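Local coordinates for protein SAM-dependent O-methyltransferase (Thermotoga maritima, PDB 1O54) that probably methylates N1 of adenosine 58 in tRNA with S-adenosyl-L-methionine as the methyl donor, working as a homotetramer, at residues K99-I104 with T261-F266. Residues are numbered along the deposited sequence; the frame is centred on the assembly and turned at random.
Sequences KDSSFI and TAYMIF
T261 OG1 joins the two segments: it accepts a hydrogen bond from K99 NZ at 3.0 Å and approaches D100 OD2 to 2.4 Å, formally a hydrogen bond that it donates, though so short a length is doubtful. The lysine chain runs extended and then bends at its last torsion (chi4 79°), which brings K99 NZ back to D100 OD1, a salt bridge of 2.9 Å on the syn side, 31° out of the carboxylate plane. K99 NZ also hydrogen-bonds S239 OG on strand 234-245. With K99 cut back to an alanine, the D100 carboxylate would probably lose its lysine partner and T261 OG1 its lysine donor. A water donates to both D100 OD1 and A262 O, the latter 2.7 Å away. The contact seats helix 98-107 on strand 263-269 of the class I methyltransferase sheet, the axes of 99-104 and 263-266 lying 11° from parallel; A262 lies near D188, predicted to bind S-adenosyl-L-methionine. The apolar half centres on M264, whose SD sits 3.8 Å from F103 CD2 at the ring edge, a Met-aromatic contact. I104 CG1 meets the same sulfur at 3.8 Å and F266 CZ at 4.0 Å. F266 CZ also reaches F103 CE2, their rings nearly perpendicular, while F241 of the second subunit meets the F103 ring.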
ATOM      1  N   LYS A  99      -9.227 -10.904  -6.442  1.00 31.02           N
ATOM      2  CA  LYS A  99      -9.043  -9.453  -6.286  1.00 30.66           C
ATOM      3  C   LYS A  99      -8.748  -8.802  -7.644  1.00 29.34           C
ATOM      4  O   LYS A  99      -9.133  -7.664  -7.908  1.00 30.18           O
ATOM      5  CB  LYS A  99      -7.903  -9.122  -5.302  1.00 32.44           C
ATOM      6  CG  LYS A  99      -6.466  -9.411  -5.792  1.00 34.67           C
ATOM      7  CD  LYS A  99      -5.443  -8.739  -4.878  1.00 38.78           C
ATOM      8  CE  LYS A  99      -4.089  -8.673  -5.451  1.00 41.24           C
ATOM      9  NZ  LYS A  99      -3.863  -7.619  -6.426  1.00 37.60           N
ATOM     10  N   ASP A 100      -8.088  -9.542  -8.523  1.00 27.14           N
ATOM     11  CA  ASP A 100      -7.792  -9.005  -9.834  1.00 26.25           C
ATOM     12  C   ASP A 100      -8.929  -9.328 -10.821  1.00 26.41           C
ATOM     13  O   ASP A 100      -9.315  -8.477 -11.577  1.00 25.50           O
ATOM     14  CB  ASP A 100      -6.467  -9.552 -10.370  1.00 25.50           C
ATOM     15  CG  ASP A 100      -5.250  -9.095  -9.563  1.00 27.02           C
ATOM     16  OD1 ASP A 100      -5.242  -7.968  -8.955  1.00 26.48           O
ATOM     17  OD2 ASP A 100      -4.215  -9.807  -9.537  1.00 30.75           O
ATOM     18  N   SER A 101      -9.362 -10.586 -10.894  1.00 26.21           N
ATOM     19  CA  SER A 101     -10.346 -10.977 -11.899  1.00 26.50           C
ATOM     20  C   SER A 101     -11.646 -10.154 -11.853  1.00 26.21           C
ATOM     21  O   SER A 101     -12.154  -9.762 -12.891  1.00 25.03           O
ATOM     22  CB  SER A 101     -10.626 -12.492 -11.842  1.00 27.47           C
ATOM     23  OG  SER A 101     -11.124 -12.851 -10.599  1.00 28.26           O
ATOM     24  N   SER A 102     -12.158  -9.867 -10.656  1.00 26.63           N
ATOM     25  CA  SER A 102     -13.370  -9.078 -10.511  1.00 27.30           C
ATOM     26  C   SER A 102     -13.203  -7.671 -11.120  1.00 26.15           C
ATOM     27  O   SER A 102     -14.055  -7.166 -11.881  1.00 26.28           O
ATOM     28  CB  SER A 102     -13.748  -9.020  -9.010  1.00 29.20           C
ATOM     29  OG  SER A 102     -12.691  -8.528  -8.172  1.00 34.64           O
ATOM     30  N   PHE A 103     -12.084  -7.051 -10.777  1.00 24.84           N
ATOM     31  CA  PHE A 103     -11.752  -5.734 -11.268  1.00 24.20           C
ATOM     32  C   PHE A 103     -11.579  -5.743 -12.793  1.00 23.51           C
ATOM     33  O   PHE A 103     -12.111  -4.863 -13.508  1.00 22.30           O
ATOM     34  CB  PHE A 103     -10.496  -5.255 -10.560  1.00 24.70           C
ATOM     35  CG  PHE A 103     -10.004  -3.908 -11.039  1.00 24.84           C
ATOM     36  CD1 PHE A 103     -10.680  -2.735 -10.718  1.00 26.94           C
ATOM     37  CD2 PHE A 103      -8.832  -3.822 -11.766  1.00 25.35           C
ATOM     38  CE1 PHE A 103     -10.197  -1.494 -11.154  1.00 30.03           C
ATOM     39  CE2 PHE A 103      -8.343  -2.614 -12.165  1.00 26.67           C
ATOM     40  CZ  PHE A 103      -9.020  -1.446 -11.860  1.00 26.55           C
ATOM     41  N   ILE A 104     -10.842  -6.730 -13.286  1.00 22.98           N
ATOM     42  CA  ILE A 104     -10.600  -6.815 -14.724  1.00 23.10           C
ATOM     43  C   ILE A 104     -11.908  -6.977 -15.480  1.00 21.88           C
ATOM     44  O   ILE A 104     -12.132  -6.303 -16.480  1.00 22.14           O
ATOM     45  CB  ILE A 104      -9.670  -7.970 -15.024  1.00 23.23           C
ATOM     46  CG1 ILE A 104      -8.256  -7.644 -14.511  1.00 23.80           C
ATOM     47  CG2 ILE A 104      -9.697  -8.283 -16.495  1.00 23.85           C
ATOM     48  CD1 ILE A 104      -7.391  -8.834 -14.451  1.00 24.87           C
ATOM     49  N   THR A 261       0.266  -9.930  -7.035  1.00 37.84           N
ATOM     50  CA  THR A 261      -0.246 -10.960  -7.929  1.00 36.05           C
ATOM     51  C   THR A 261       0.193 -10.642  -9.370  1.00 35.34           C
ATOM     52  O   THR A 261       0.989 -11.403  -9.974  1.00 36.79           O
ATOM     53  CB  THR A 261      -1.772 -11.037  -7.863  1.00 36.57           C
ATOM     54  OG1 THR A 261      -2.355  -9.727  -7.948  1.00 32.91           O
ATOM     55  CG2 THR A 261      -2.207 -11.578  -6.529  1.00 37.57           C
ATOM     56  N   ALA A 262      -0.248  -9.485  -9.871  1.00 32.01           N
ATOM     57  CA  ALA A 262      -0.041  -9.132 -11.270  1.00 30.11           C
ATOM     58  C   ALA A 262      -0.228  -7.634 -11.550  1.00 27.44           C
ATOM     59  O   ALA A 262      -1.056  -6.979 -10.930  1.00 27.77           O
ATOM     60  CB  ALA A 262      -1.021  -9.940 -12.154  1.00 31.86           C
ATOM     61  N   TYR A 263       0.533  -7.116 -12.514  1.00 23.58           N
ATOM     62  CA  TYR A 263       0.290  -5.805 -13.109  1.00 22.49           C
ATOM     63  C   TYR A 263      -0.807  -6.021 -14.139  1.00 22.52           C
ATOM     64  O   TYR A 263      -0.737  -6.967 -14.903  1.00 23.39           O
ATOM     65  CB  TYR A 263       1.538  -5.258 -13.774  1.00 21.95           C
ATOM     66  CG  TYR A 263       2.661  -5.058 -12.767  1.00 20.89           C
ATOM     67  CD1 TYR A 263       3.664  -5.988 -12.612  1.00 22.44           C
ATOM     68  CD2 TYR A 263       2.648  -3.955 -11.915  1.00 24.66           C
ATOM     69  CE1 TYR A 263       4.674  -5.798 -11.678  1.00 23.44           C
ATOM     70  CE2 TYR A 263       3.657  -3.768 -10.957  1.00 25.53           C
ATOM     71  CZ  TYR A 263       4.659  -4.684 -10.861  1.00 23.11           C
ATOM     72  OH  TYR A 263       5.693  -4.540  -9.944  1.00 24.38           O
ATOM     73  N   MET A 264      -1.826  -5.177 -14.111  1.00 21.15           N
ATOM     74  CA  MET A 264      -2.931  -5.261 -15.043  1.00 21.92           C
ATOM     75  C   MET A 264      -2.846  -4.136 -16.058  1.00 23.71           C
ATOM     76  O   MET A 264      -2.752  -2.963 -15.664  1.00 24.48           O
ATOM     77  CB  MET A 264      -4.232  -5.133 -14.285  1.00 22.57           C
ATOM     78  CG  MET A 264      -4.402  -6.224 -13.259  1.00 23.98           C
ATOM     79  SD  MET A 264      -5.822  -6.034 -12.155  1.00 26.25           S
ATOM     80  CE  MET A 264      -5.213  -4.764 -10.983  1.00 26.29           C
ATOM     81  N   ILE A 265      -2.929  -4.474 -17.338  1.00 22.48           N
ATOM     82  CA  ILE A 265      -2.823  -3.486 -18.399  1.00 22.15           C
ATOM     83  C   ILE A 265      -4.088  -3.490 -19.208  1.00 22.69           C
ATOM     84  O   ILE A 265      -4.549  -4.559 -19.592  1.00 23.15           O
ATOM     85  CB  ILE A 265      -1.629  -3.807 -19.320  1.00 22.44           C
ATOM     86  CG1 ILE A 265      -0.301  -3.933 -18.524  1.00 23.65           C
ATOM     87  CG2 ILE A 265      -1.494  -2.749 -20.394  1.00 23.63           C
ATOM     88  CD1 ILE A 265       0.832  -4.514 -19.327  1.00 26.27           C
ATOM     89  N   PHE A 266      -4.634  -2.299 -19.470  1.00 22.09           N
ATOM     90  CA  PHE A 266      -5.880  -2.155 -20.219  1.00 21.05           C
ATOM     91  C   PHE A 266      -5.672  -1.227 -21.392  1.00 22.35           C
ATOM     92  O   PHE A 266      -4.849  -0.321 -21.332  1.00 23.47           O
ATOM     93  CB  PHE A 266      -6.910  -1.523 -19.276  1.00 21.10           C
ATOM     94  CG  PHE A 266      -7.182  -2.340 -18.033  1.00 20.99           C
ATOM     95  CD1 PHE A 266      -6.440  -2.123 -16.890  1.00 21.88           C
ATOM     96  CD2 PHE A 266      -8.134  -3.314 -18.014  1.00 22.03           C
ATOM     97  CE1 PHE A 266      -6.658  -2.895 -15.722  1.00 23.22           C
ATOM     98  CE2 PHE A 266      -8.371  -4.072 -16.854  1.00 22.57           C
ATOM     99  CZ  PHE A 266      -7.609  -3.856 -15.725  1.00 22.53           C
TER
HETATM  100  O   HOH W   1      -0.635  -7.179  -7.105  1.00 30.53           O
HETATM  101  O   HOH W   2      -2.728  -6.345  -8.928  1.00 23.57           O